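2'-deoxycytidine 5'-triphosphate deaminase (Agrobacterium tumefaciens, PDB 2R9Q) probably catalyses the hydrolytic deamination of dCTP to dUTP and ammonia, a step that supplies precursor for thymidine nucleotide synthesis. Local coordinates at residues Arg53-Phe58 against Cys90-Val94; Gly201-Ser205 against Gly333-Tyr337; Val269-Tyr275 against Phe297-His303. All coordinates share one frame. Residue numbers count along the deposited sequence, not the author numbering.

Interaction 1. Residues Arg53-Phe58 against Cys90-Val94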
ATOM      1  N   ARG B  53      11.607 -20.446   1.242  1.00 53.55           N
ATOM      2  CA  ARG B  53      10.804 -19.313   1.532  1.00 53.79           C
ATOM      3  C   ARG B  53      11.067 -18.912   2.986  1.00 53.10           C
ATOM      4  O   ARG B  53      11.045 -19.733   3.881  1.00 50.23           O
ATOM      5  CB  ARG B  53       9.342 -19.581   1.254  1.00 53.83           C
ATOM      6  CG  ARG B  53       8.530 -18.303   1.314  1.00 57.05           C
ATOM      7  CD  ARG B  53       7.402 -18.439   2.193  1.00 60.10           C
ATOM      8  NE  ARG B  53       6.502 -17.287   2.118  1.00 62.45           N
ATOM      9  CZ  ARG B  53       6.246 -16.464   3.127  1.00 60.01           C
ATOM     10  NH1 ARG B  53       6.843 -16.598   4.300  1.00 62.66           N
ATOM     11  NH2 ARG B  53       5.395 -15.491   2.956  1.00 57.01           N
ATOM     12  N   VAL B  54      11.434 -17.651   3.166  1.00 53.90           N
ATOM     13  CA  VAL B  54      11.826 -17.138   4.476  1.00 54.45           C
ATOM     14  C   VAL B  54      10.933 -15.963   4.874  1.00 55.89           C
ATOM     15  O   VAL B  54      10.273 -15.342   4.059  1.00 55.55           O
ATOM     16  CB  VAL B  54      13.393 -16.844   4.600  1.00 54.88           C
ATOM     17  CG1 VAL B  54      14.193 -18.142   4.380  1.00 51.73           C
ATOM     18  CG2 VAL B  54      13.881 -15.697   3.683  1.00 51.49           C
ATOM     19  N   ARG B  55      10.871 -15.757   6.169  1.00 58.21           N
ATOM     20  CA  ARG B  55      10.127 -14.685   6.812  1.00 59.99           C
ATOM     21  C   ARG B  55      10.895 -13.372   6.624  1.00 60.07           C
ATOM     22  O   ARG B  55      10.313 -12.337   6.420  1.00 59.80           O
ATOM     23  CB  ARG B  55       9.941 -15.087   8.293  1.00 60.85           C
ATOM     24  CG  ARG B  55       9.625 -14.038   9.333  1.00 62.82           C
ATOM     25  CD  ARG B  55       8.152 -13.913   9.458  1.00 66.78           C
ATOM     26  NE  ARG B  55       7.691 -13.136  10.589  1.00 70.29           N
ATOM     27  CZ  ARG B  55       7.701 -13.557  11.861  1.00 71.95           C
ATOM     28  NH1 ARG B  55       8.208 -14.738  12.202  1.00 71.08           N
ATOM     29  NH2 ARG B  55       7.197 -12.769  12.808  1.00 73.16           N
ATOM     30  N   ALA B  56      12.217 -13.449   6.651  1.00 60.77           N
ATOM     31  CA  ALA B  56      13.050 -12.281   6.469  1.00 61.05           C
ATOM     32  C   ALA B  56      14.433 -12.626   5.933  1.00 60.34           C
ATOM     33  O   ALA B  56      14.951 -13.694   6.189  1.00 60.09           O
ATOM     34  CB  ALA B  56      13.167 -11.512   7.804  1.00 60.62           C
ATOM     35  N   SER B  57      15.000 -11.687   5.188  1.00 60.07           N
ATOM     36  CA  SER B  57      16.430 -11.604   4.915  1.00 60.14           C
ATOM     37  C   SER B  57      17.297 -11.456   6.191  1.00 60.09           C
ATOM     38  O   SER B  57      16.884 -10.895   7.192  1.00 58.88           O
ATOM     39  CB  SER B  57      16.685 -10.406   3.988  1.00 59.85           C
ATOM     40  OG  SER B  57      18.063 -10.174   3.778  1.00 58.55           O
ATOM     41  N   PHE B  58      18.513 -11.958   6.114  1.00 60.76           N
ATOM     42  CA  PHE B  58      19.420 -12.031   7.244  1.00 61.56           C
ATOM     43  C   PHE B  58      20.860 -11.943   6.780  1.00 61.89           C
ATOM     44  O   PHE B  58      21.171 -12.217   5.634  1.00 60.08           O
ATOM     45  CB  PHE B  58      19.190 -13.333   8.015  1.00 62.04           C
ATOM     46  CG  PHE B  58      19.408 -14.581   7.211  1.00 61.52           C
ATOM     47  CD1 PHE B  58      20.589 -15.281   7.313  1.00 60.98           C
ATOM     48  CD2 PHE B  58      18.406 -15.081   6.382  1.00 63.47           C
ATOM     49  CE1 PHE B  58      20.786 -16.439   6.609  1.00 63.16           C
ATOM     50  CE2 PHE B  58      18.590 -16.228   5.660  1.00 63.25           C
ATOM     51  CZ  PHE B  58      19.797 -16.914   5.760  1.00 63.01           C
ATOM     52  N   CYS B  90       7.699 -11.228  -1.117  1.00 52.94           N
ATOM     53  CA  CYS B  90       8.078 -12.493  -0.466  1.00 52.82           C
ATOM     54  C   CYS B  90       9.539 -12.709  -0.673  1.00 51.07           C
ATOM     55  O   CYS B  90      10.055 -12.290  -1.683  1.00 49.63           O
ATOM     56  CB  CYS B  90       7.282 -13.682  -1.019  1.00 52.78           C
ATOM     57  SG  CYS B  90       5.550 -13.602  -0.637  1.00 56.33           S
ATOM     58  N   VAL B  91      10.179 -13.361   0.305  1.00 49.77           N
ATOM     59  CA  VAL B  91      11.622 -13.521   0.335  1.00 49.13           C
ATOM     60  C   VAL B  91      11.948 -15.009   0.228  1.00 48.98           C
ATOM     61  O   VAL B  91      11.368 -15.854   0.911  1.00 47.80           O
ATOM     62  CB  VAL B  91      12.267 -12.833   1.595  1.00 49.39           C
ATOM     63  CG1 VAL B  91      13.774 -12.804   1.517  1.00 46.86           C
ATOM     64  CG2 VAL B  91      11.714 -11.428   1.792  1.00 47.99           C
ATOM     65  N   TYR B  92      12.841 -15.314  -0.695  1.00 50.08           N
ATOM     66  CA  TYR B  92      13.287 -16.674  -0.969  1.00 51.08           C
ATOM     67  C   TYR B  92      14.795 -16.739  -0.966  1.00 51.53           C
ATOM     68  O   TYR B  92      15.449 -15.843  -1.472  1.00 52.53           O
ATOM     69  CB  TYR B  92      12.754 -17.168  -2.335  1.00 51.13           C
ATOM     70  CG  TYR B  92      11.260 -17.035  -2.527  1.00 49.02           C
ATOM     71  CD1 TYR B  92      10.393 -18.045  -2.143  1.00 48.81           C
ATOM     72  CD2 TYR B  92      10.724 -15.897  -3.090  1.00 50.18           C
ATOM     73  CE1 TYR B  92       9.036 -17.925  -2.317  1.00 50.70           C
ATOM     74  CE2 TYR B  92       9.371 -15.753  -3.272  1.00 50.46           C
ATOM     75  CZ  TYR B  92       8.520 -16.766  -2.891  1.00 51.86           C
ATOM     76  OH  TYR B  92       7.173 -16.598  -3.095  1.00 50.53           O
ATOM     77  N   ILE B  93      15.352 -17.772  -0.355  1.00 52.74           N
ATOM     78  CA  ILE B  93      16.791 -18.070  -0.461  1.00 53.39           C
ATOM     79  C   ILE B  93      16.957 -19.308  -1.341  1.00 53.52           C
ATOM     80  O   ILE B  93      16.233 -20.291  -1.191  1.00 52.74           O
ATOM     81  CB  ILE B  93      17.500 -18.286   0.916  1.00 53.45           C
ATOM     82  CG1 ILE B  93      17.044 -17.253   1.960  1.00 53.76           C
ATOM     83  CG2 ILE B  93      19.020 -18.242   0.770  1.00 53.76           C
ATOM     84  CD1 ILE B  93      17.421 -15.887   1.677  1.00 51.16           C
ATOM     85  N   VAL B  94      17.889 -19.211  -2.291  1.00 54.20           N
ATOM     86  CA  VAL B  94      18.131 -20.237  -3.299  1.00 54.11           C
ATOM     87  C   VAL B  94      19.621 -20.581  -3.380  1.00 54.95           C
ATOM     88  O   VAL B  94      20.433 -19.729  -3.767  1.00 54.29           O
ATOM     89  CB  VAL B  94      17.582 -19.817  -4.669  1.00 53.82           C
ATOM     90  CG1 VAL B  94      17.820 -20.901  -5.683  1.00 51.00           C
ATOM     91  CG2 VAL B  94      16.118 -19.505  -4.548  1.00 52.68           C
TER
HETATM   92  O   HOH W   1       8.482 -14.007   2.755  1.00 33.61           O
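Backbone polar contacts define the register between Arg53-Phe58 and Cys90-Val94, which meet as antiparallel neighbours. Arg53 and Tyr92 form a non-hydrogen-bonded pair, their CA atoms 4.4 Å apart. Val54 N then donates an almost straight hydrogen bond to Val91 O (2.9 Å, 177°). The return path is bridged by a water, which donates to Val54 O (2.6 Å) and accepts from Val91 N (3.0 Å), so the ladder frays by solvent insertion as the first chain turns away at Arg55.

Apolar packing fills the face of the sheet that carries Val54 and Val91: Val54 CG2 lies 3.6 Å from Val91 CG1, Val54 CG1 3.8 Å from Ile93 CG1, and Phe58 CE2 4.1 Å from Ile93 CG1. On the other face, Arg53 CG rests 3.7 Å from Tyr92 CE1, while the guanidinium makes a salt bridge to Glu87 of a neighbouring subunit.

The contact thus joins strand 50-54 to strand 91-101 in an antiparallel sheet of the N-terminal dCTP deaminase domain (dUTPase clan), at a subunit interface. Val322 of another subunit packs on Ser57 and Val91, strand 143-150 flanks strand 91-101 on its far edge, and helix 66-71 covers Phe58 and Ile93 through Leu70.

Interaction 2. Residues Gly201-Ser205 against Gly333-Tyr337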
ATOM      1  N   GLY B 201      33.743   8.334 -11.375  1.00 84.01           N
ATOM      2  CA  GLY B 201      33.942   8.109 -12.809  1.00 84.30           C
ATOM      3  C   GLY B 201      33.107   9.049 -13.667  1.00 83.50           C
ATOM      4  O   GLY B 201      32.832  10.164 -13.254  1.00 82.97           O
ATOM      5  N   ILE B 202      32.674   8.602 -14.844  1.00 82.38           N
ATOM      6  CA  ILE B 202      31.864   9.459 -15.735  1.00 81.05           C
ATOM      7  C   ILE B 202      30.387   9.525 -15.280  1.00 78.72           C
ATOM      8  O   ILE B 202      29.812   8.530 -14.883  1.00 78.55           O
ATOM      9  CB  ILE B 202      32.062   9.127 -17.266  1.00 81.44           C
ATOM     10  CG1 ILE B 202      31.011   8.154 -17.830  1.00 82.93           C
ATOM     11  CG2 ILE B 202      33.495   8.620 -17.553  1.00 80.57           C
ATOM     12  CD1 ILE B 202      29.898   8.841 -18.589  1.00 83.53           C
ATOM     13  N   ALA B 203      29.803  10.722 -15.300  1.00 76.07           N
ATOM     14  CA  ALA B 203      28.466  10.958 -14.760  1.00 74.31           C
ATOM     15  C   ALA B 203      27.377  10.735 -15.808  1.00 72.08           C
ATOM     16  O   ALA B 203      27.529  11.068 -16.978  1.00 71.34           O
ATOM     17  CB  ALA B 203      28.354  12.366 -14.139  1.00 73.99           C
ATOM     18  N   LEU B 204      26.286  10.133 -15.372  1.00 70.31           N
ATOM     19  CA  LEU B 204      25.170   9.834 -16.244  1.00 69.49           C
ATOM     20  C   LEU B 204      23.962  10.672 -15.838  1.00 68.20           C
ATOM     21  O   LEU B 204      23.597  10.739 -14.671  1.00 67.66           O
ATOM     22  CB  LEU B 204      24.868   8.326 -16.238  1.00 69.84           C
ATOM     23  CG  LEU B 204      25.962   7.428 -16.881  1.00 70.52           C
ATOM     24  CD1 LEU B 204      25.815   5.976 -16.522  1.00 69.02           C
ATOM     25  CD2 LEU B 204      26.043   7.572 -18.368  1.00 67.39           C
ATOM     26  N   SER B 205      23.352  11.324 -16.812  1.00 66.98           N
ATOM     27  CA  SER B 205      22.205  12.164 -16.562  1.00 66.30           C
ATOM     28  C   SER B 205      20.983  11.626 -17.312  1.00 65.25           C
ATOM     29  O   SER B 205      21.111  10.855 -18.246  1.00 63.19           O
ATOM     30  CB  SER B 205      22.509  13.621 -16.938  1.00 66.36           C
ATOM     31  OG  SER B 205      22.837  13.725 -18.299  1.00 64.67           O
ATOM     32  N   GLY B 333      23.609   8.776 -11.840  1.00 67.50           N
ATOM     33  CA  GLY B 333      24.638   7.814 -11.524  1.00 68.03           C
ATOM     34  C   GLY B 333      26.022   8.150 -12.043  1.00 68.23           C
ATOM     35  O   GLY B 333      26.252   9.154 -12.725  1.00 67.50           O
ATOM     36  N   ARG B 334      26.927   7.243 -11.751  1.00 68.84           N
ATOM     37  CA  ARG B 334      28.320   7.405 -12.039  1.00 70.14           C
ATOM     38  C   ARG B 334      28.889   6.029 -12.563  1.00 68.74           C
ATOM     39  O   ARG B 334      28.831   5.003 -11.884  1.00 67.32           O
ATOM     40  CB  ARG B 334      28.895   7.974 -10.742  1.00 71.39           C
ATOM     41  CG  ARG B 334      30.329   7.924 -10.487  1.00 76.36           C
ATOM     42  CD  ARG B 334      30.555   8.222  -8.976  1.00 82.85           C
ATOM     43  NE  ARG B 334      30.101   7.183  -8.012  1.00 84.26           N
ATOM     44  CZ  ARG B 334      30.859   6.194  -7.513  1.00 87.16           C
ATOM     45  NH1 ARG B 334      32.117   6.026  -7.908  1.00 90.51           N
ATOM     46  NH2 ARG B 334      30.357   5.337  -6.631  1.00 85.14           N
ATOM     47  N   LEU B 335      29.325   6.009 -13.823  1.00 68.01           N
ATOM     48  CA  LEU B 335      29.925   4.829 -14.426  1.00 67.00           C
ATOM     49  C   LEU B 335      31.414   4.785 -14.089  1.00 66.72           C
ATOM     50  O   LEU B 335      32.182   5.637 -14.519  1.00 66.06           O
ATOM     51  CB  LEU B 335      29.715   4.818 -15.921  1.00 66.69           C
ATOM     52  CG  LEU B 335      29.897   3.506 -16.684  1.00 66.01           C
ATOM     53  CD1 LEU B 335      28.945   2.393 -16.185  1.00 60.86           C
ATOM     54  CD2 LEU B 335      29.745   3.761 -18.198  1.00 65.99           C
ATOM     55  N   VAL B 336      31.783   3.788 -13.287  1.00 66.11           N
ATOM     56  CA  VAL B 336      33.139   3.601 -12.786  1.00 65.54           C
ATOM     57  C   VAL B 336      33.899   2.526 -13.606  1.00 65.53           C
ATOM     58  O   VAL B 336      33.406   1.427 -13.807  1.00 63.80           O
ATOM     59  CB  VAL B 336      33.110   3.233 -11.310  1.00 64.60           C
ATOM     60  CG1 VAL B 336      34.479   2.826 -10.839  1.00 64.32           C
ATOM     61  CG2 VAL B 336      32.563   4.403 -10.482  1.00 64.64           C
ATOM     62  N   TYR B 337      35.100   2.878 -14.066  1.00 66.20           N
ATOM     63  CA  TYR B 337      35.896   2.037 -14.948  1.00 66.84           C
ATOM     64  C   TYR B 337      36.968   1.268 -14.159  1.00 67.57           C
ATOM     65  O   TYR B 337      37.496   1.747 -13.162  1.00 67.00           O
ATOM     66  CB  TYR B 337      36.534   2.869 -16.063  1.00 66.12           C
ATOM     67  CG  TYR B 337      35.551   3.350 -17.105  1.00 65.58           C
ATOM     68  CD1 TYR B 337      35.387   2.675 -18.296  1.00 63.43           C
ATOM     69  CD2 TYR B 337      34.775   4.486 -16.893  1.00 66.12           C
ATOM     70  CE1 TYR B 337      34.475   3.096 -19.239  1.00 63.86           C
ATOM     71  CE2 TYR B 337      33.854   4.918 -17.847  1.00 65.43           C
ATOM     72  CZ  TYR B 337      33.714   4.227 -19.024  1.00 64.60           C
ATOM     73  OH  TYR B 337      32.811   4.657 -19.988  1.00 63.63           O
TER
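Ile202 lays its CG2 methyl against the ring of Tyr337, 3.7 Å from CE2, and its CG1 lies 4.1 Å from Leu335 CB. These contacts accompany an antiparallel strand pairing in the C-terminal dUTPase-like domain, where strand 202-205 forms one edge of a four-stranded sheet within the chain and strand 331-339 lies between it and strand 275-281. The pairing joins the first strand of this sheet to the last, closing a loop of 127 residues.

The strand axes approach to 4.5 Å, with N-to-C directions 144° apart. Ile202-Leu335 and Leu204-Gly333 are hydrogen-bonded pairs; Ala203-Arg334, between them, is non-hydrogen-bonded. The firmer links are Leu335 N to Ile202 O and Leu204 N to Gly333 O, both 2.8 Å. Their reciprocals are weak: Ile202 N to Leu335 O (3.0 Å, bent to 134°) and Gly333 N to Leu204 O (3.4 Å).

Ile202, Leu204 and Leu335 share one face, with Leu204 CD1 4.1 Å from Leu335 CB. Val269 of strand 261-269 packs on Ile202, Leu335 and Tyr337, whose hydroxyl hydrogen-bonds to His270 O. Ala203 and Arg334 occupy the other face, where Arg334 CG comes within 3.6 Å of Gly201 N. Gly201 sits so tightly against the neighbouring strand that an ideal CB would be only 2.2 Å from Leu335 O; as glycine, it instead sets its CA 3.5 Å from Leu335 O in a CA-H...O contact.

Interaction 3. Residues Val269-Tyr275 against Phe297-His303; sequences VHVPPLY and FDPGFGH
Val271, Phe301 and Pro299 have the largest individual shares of the surface buried between two irregular antiparallel segments, with His270 opposite Gly302 (CA-CA 4.6 Å), Val271 opposite Phe301 (5.2 Å) and Pro273 opposite Pro299 (4.3 Å). Extended Val271 points its CB toward the partner. Its N donates to Phe301 O (3.0 Å), its O accepts from Gly300 N (2.8 Å), and with chi1 t its CG2 sits 4.0 Å from Phe297 CB and 4.1 Å from Phe301 CB. Phe301, also t, brings CE2 to 3.6 Å from Val269 CG1. Its carbonyl takes a second hydrogen bond, from His270 ND1 (3.2 Å; His270 chi1 t).

Pro299 packs against the type I turn Pro272-Tyr275 (Tyr275 N to Pro272 O 2.9 Å), its CA 3.3 Å from Tyr275 O and its CB 3.6 Å from Pro273 O. Asp298-Phe301 and Gly300-His303 are overlapping type II turns; the first has phi/psi -48°/133° at Pro299 and 93°/-4° at Gly300, closed by Phe301 N to Asp298 O (3.0 Å). A CB on Gly302 (56°/31°) would clash with Val269 O, at 2.2 Å. The Asp-Pro-Gly-aromatic turn, its Pro-Gly centre classic for type II, is consistent with that of dCTP deaminases, here in the C-terminal dUTPase-clan domain.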
ATOM      1  N   VAL B 269      27.306   6.014 -24.057  1.00 63.88           N
ATOM      2  CA  VAL B 269      28.541   5.604 -23.388  1.00 64.45           C
ATOM      3  C   VAL B 269      29.235   4.380 -24.060  1.00 64.69           C
ATOM      4  O   VAL B 269      28.594   3.548 -24.698  1.00 64.31           O
ATOM      5  CB  VAL B 269      28.287   5.455 -21.809  1.00 64.72           C
ATOM      6  CG1 VAL B 269      27.576   4.138 -21.405  1.00 62.51           C
ATOM      7  CG2 VAL B 269      29.572   5.611 -21.056  1.00 66.55           C
ATOM      8  N   HIS B 270      30.560   4.310 -23.948  1.00 65.44           N
ATOM      9  CA  HIS B 270      31.372   3.223 -24.519  1.00 65.88           C
ATOM     10  C   HIS B 270      32.373   2.724 -23.458  1.00 66.00           C
ATOM     11  O   HIS B 270      32.981   3.516 -22.730  1.00 64.96           O
ATOM     12  CB  HIS B 270      32.042   3.719 -25.803  1.00 66.18           C
ATOM     13  CG  HIS B 270      33.155   2.858 -26.340  1.00 67.06           C
ATOM     14  ND1 HIS B 270      32.987   1.530 -26.682  1.00 69.65           N
ATOM     15  CD2 HIS B 270      34.434   3.164 -26.664  1.00 65.58           C
ATOM     16  CE1 HIS B 270      34.118   1.053 -27.169  1.00 68.13           C
ATOM     17  NE2 HIS B 270      35.007   2.030 -27.176  1.00 68.15           N
ATOM     18  N   VAL B 271      32.449   1.394 -23.331  1.00 66.84           N
ATOM     19  CA  VAL B 271      33.446   0.694 -22.511  1.00 66.93           C
ATOM     20  C   VAL B 271      34.420  -0.035 -23.475  1.00 68.01           C
ATOM     21  O   VAL B 271      34.047  -1.007 -24.125  1.00 66.49           O
ATOM     22  CB  VAL B 271      32.800  -0.295 -21.519  1.00 66.20           C
ATOM     23  CG1 VAL B 271      33.829  -0.833 -20.578  1.00 63.84           C
ATOM     24  CG2 VAL B 271      31.681   0.370 -20.722  1.00 65.95           C
ATOM     25  N   PRO B 272      35.656   0.489 -23.623  1.00 70.04           N
ATOM     26  CA  PRO B 272      36.700  -0.157 -24.431  1.00 70.99           C
ATOM     27  C   PRO B 272      37.012  -1.589 -23.992  1.00 71.23           C
ATOM     28  O   PRO B 272      36.859  -1.906 -22.813  1.00 70.78           O
ATOM     29  CB  PRO B 272      37.910   0.747 -24.207  1.00 71.35           C
ATOM     30  CG  PRO B 272      37.323   2.092 -23.872  1.00 70.28           C
ATOM     31  CD  PRO B 272      36.118   1.784 -23.089  1.00 70.29           C
ATOM     32  N   PRO B 273      37.466  -2.447 -24.926  1.00 71.77           N
ATOM     33  CA  PRO B 273      37.668  -3.884 -24.680  1.00 71.71           C
ATOM     34  C   PRO B 273      38.667  -4.309 -23.612  1.00 71.21           C
ATOM     35  O   PRO B 273      38.717  -5.492 -23.280  1.00 70.86           O
ATOM     36  CB  PRO B 273      38.152  -4.402 -26.027  1.00 71.99           C
ATOM     37  CG  PRO B 273      37.619  -3.433 -26.994  1.00 72.83           C
ATOM     38  CD  PRO B 273      37.778  -2.114 -26.323  1.00 72.24           C
ATOM     39  N   LEU B 274      39.464  -3.379 -23.098  1.00 70.55           N
ATOM     40  CA  LEU B 274      40.439  -3.687 -22.063  1.00 70.28           C
ATOM     41  C   LEU B 274      40.006  -3.105 -20.712  1.00 69.85           C
ATOM     42  O   LEU B 274      40.791  -3.051 -19.753  1.00 67.76           O
ATOM     43  CB  LEU B 274      41.791  -3.112 -22.452  1.00 70.44           C
ATOM     44  CG  LEU B 274      42.511  -3.649 -23.671  1.00 70.29           C
ATOM     45  CD1 LEU B 274      43.845  -2.879 -23.765  1.00 69.25           C
ATOM     46  CD2 LEU B 274      42.687  -5.164 -23.520  1.00 69.44           C
ATOM     47  N   TYR B 275      38.759  -2.638 -20.686  1.00 69.67           N
ATOM     48  CA  TYR B 275      38.123  -2.101 -19.504  1.00 69.99           C
ATOM     49  C   TYR B 275      36.733  -2.704 -19.318  1.00 68.95           C
ATOM     50  O   TYR B 275      36.027  -3.039 -20.280  1.00 66.96           O
ATOM     51  CB  TYR B 275      38.048  -0.581 -19.597  1.00 71.28           C
ATOM     52  CG  TYR B 275      39.409   0.052 -19.712  1.00 72.75           C
ATOM     53  CD1 TYR B 275      40.037   0.587 -18.595  1.00 73.96           C
ATOM     54  CD2 TYR B 275      40.090   0.074 -20.936  1.00 73.97           C
ATOM     55  CE1 TYR B 275      41.308   1.160 -18.684  1.00 75.38           C
ATOM     56  CE2 TYR B 275      41.370   0.636 -21.044  1.00 75.57           C
ATOM     57  CZ  TYR B 275      41.976   1.176 -19.908  1.00 74.75           C
ATOM     58  OH  TYR B 275      43.239   1.737 -19.984  1.00 74.85           O
ATOM     59  N   PHE B 297      28.849  -3.462 -16.648  1.00 64.99           N
ATOM     60  CA  PHE B 297      28.994  -3.209 -18.073  1.00 65.33           C
ATOM     61  C   PHE B 297      30.164  -4.036 -18.576  1.00 65.82           C
ATOM     62  O   PHE B 297      31.214  -4.079 -17.948  1.00 64.74           O
ATOM     63  CB  PHE B 297      29.260  -1.722 -18.313  1.00 65.27           C
ATOM     64  CG  PHE B 297      28.051  -0.880 -18.179  1.00 63.92           C
ATOM     65  CD1 PHE B 297      27.517  -0.243 -19.272  1.00 65.68           C
ATOM     66  CD2 PHE B 297      27.408  -0.745 -16.953  1.00 63.74           C
ATOM     67  CE1 PHE B 297      26.374   0.539 -19.131  1.00 66.29           C
ATOM     68  CE2 PHE B 297      26.283   0.007 -16.824  1.00 62.65           C
ATOM     69  CZ  PHE B 297      25.771   0.662 -17.903  1.00 64.72           C
ATOM     70  N   ASP B 298      29.976  -4.698 -19.704  1.00 66.58           N
ATOM     71  CA  ASP B 298      31.033  -5.527 -20.290  1.00 67.54           C
ATOM     72  C   ASP B 298      31.946  -4.738 -21.214  1.00 67.31           C
ATOM     73  O   ASP B 298      31.501  -3.798 -21.852  1.00 65.88           O
ATOM     74  CB  ASP B 298      30.445  -6.697 -21.098  1.00 67.59           C
ATOM     75  CG  ASP B 298      30.009  -7.876 -20.229  1.00 68.64           C
ATOM     76  OD1 ASP B 298      30.800  -8.328 -19.331  1.00 67.87           O
ATOM     77  OD2 ASP B 298      28.869  -8.351 -20.486  1.00 67.63           O
ATOM     78  N   PRO B 299      33.218  -5.158 -21.311  1.00 68.69           N
ATOM     79  CA  PRO B 299      34.099  -4.683 -22.377  1.00 69.85           C
ATOM     80  C   PRO B 299      33.404  -4.784 -23.704  1.00 69.79           C
ATOM     81  O   PRO B 299      32.792  -5.806 -23.987  1.00 70.27           O
ATOM     82  CB  PRO B 299      35.287  -5.657 -22.331  1.00 69.65           C
ATOM     83  CG  PRO B 299      35.261  -6.271 -21.013  1.00 69.21           C
ATOM     84  CD  PRO B 299      33.905  -6.106 -20.417  1.00 68.62           C
ATOM     85  N   GLY B 300      33.476  -3.725 -24.490  1.00 70.68           N
ATOM     86  CA  GLY B 300      32.792  -3.682 -25.789  1.00 71.52           C
ATOM     87  C   GLY B 300      31.393  -3.073 -25.769  1.00 71.94           C
ATOM     88  O   GLY B 300      30.776  -2.934 -26.825  1.00 70.76           O
ATOM     89  N   PHE B 301      30.871  -2.715 -24.587  1.00 72.47           N
ATOM     90  CA  PHE B 301      29.560  -2.062 -24.522  1.00 73.04           C
ATOM     91  C   PHE B 301      29.633  -0.764 -25.326  1.00 74.02           C
ATOM     92  O   PHE B 301      30.620  -0.015 -25.230  1.00 72.34           O
ATOM     93  CB  PHE B 301      29.101  -1.765 -23.071  1.00 72.83           C
ATOM     94  CG  PHE B 301      27.789  -1.007 -22.987  1.00 71.19           C
ATOM     95  CD1 PHE B 301      26.583  -1.681 -22.909  1.00 72.06           C
ATOM     96  CD2 PHE B 301      27.762   0.379 -23.020  1.00 70.66           C
ATOM     97  CE1 PHE B 301      25.372  -0.980 -22.838  1.00 72.67           C
ATOM     98  CE2 PHE B 301      26.568   1.072 -22.950  1.00 71.65           C
ATOM     99  CZ  PHE B 301      25.374   0.398 -22.852  1.00 71.67           C
ATOM    100  N   GLY B 302      28.580  -0.513 -26.103  1.00 76.03           N
ATOM    101  CA  GLY B 302      28.498   0.648 -26.972  1.00 78.46           C
ATOM    102  C   GLY B 302      29.645   0.766 -27.961  1.00 80.65           C
ATOM    103  O   GLY B 302      30.047   1.864 -28.301  1.00 80.52           O
ATOM    104  N   HIS B 303      30.184  -0.372 -28.394  1.00 83.69           N
ATOM    105  CA  HIS B 303      31.290  -0.441 -29.374  1.00 86.31           C
ATOM    106  C   HIS B 303      30.992   0.464 -30.580  1.00 86.54           C
ATOM    107  O   HIS B 303      29.847   0.536 -31.044  1.00 85.25           O
ATOM    108  CB  HIS B 303      31.496  -1.895 -29.852  1.00 87.71           C
ATOM    109  CG  HIS B 303      30.202  -2.612 -30.171  1.00 92.57           C
ATOM    110  ND1 HIS B 303      29.653  -2.641 -31.439  1.00 97.64           N
ATOM    111  CD2 HIS B 303      29.323  -3.272 -29.369  1.00 96.52           C
ATOM    112  CE1 HIS B 303      28.506  -3.306 -31.407  1.00 98.80           C
ATOM    113  NE2 HIS B 303      28.282  -3.695 -30.162  1.00 99.08           N
TER

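Interactions 2 and 3 lie together in the C-terminal dUTPase-like domain, their centres 13 Å apart, with 269-275 and 297-303 nested in the chain loop that interaction 2 closes. They touch directly: Tyr337 OH is 3.0 Å from His270 O, a probable hydrogen bond, Leu335 CD2 is 3.4 Å from Val269 CG2, and Leu335 CD1 is 3.6 Å from Phe297 CD2. The sheet of interaction 2 and the turns of interaction 3 therefore share apolar packing. Interaction 1 belongs to the N-terminal domain, across the centre of the chain, its nearest atoms about 22 Å from either; it meets other subunits, whereas interactions 2 and 3 touch no other protein chain.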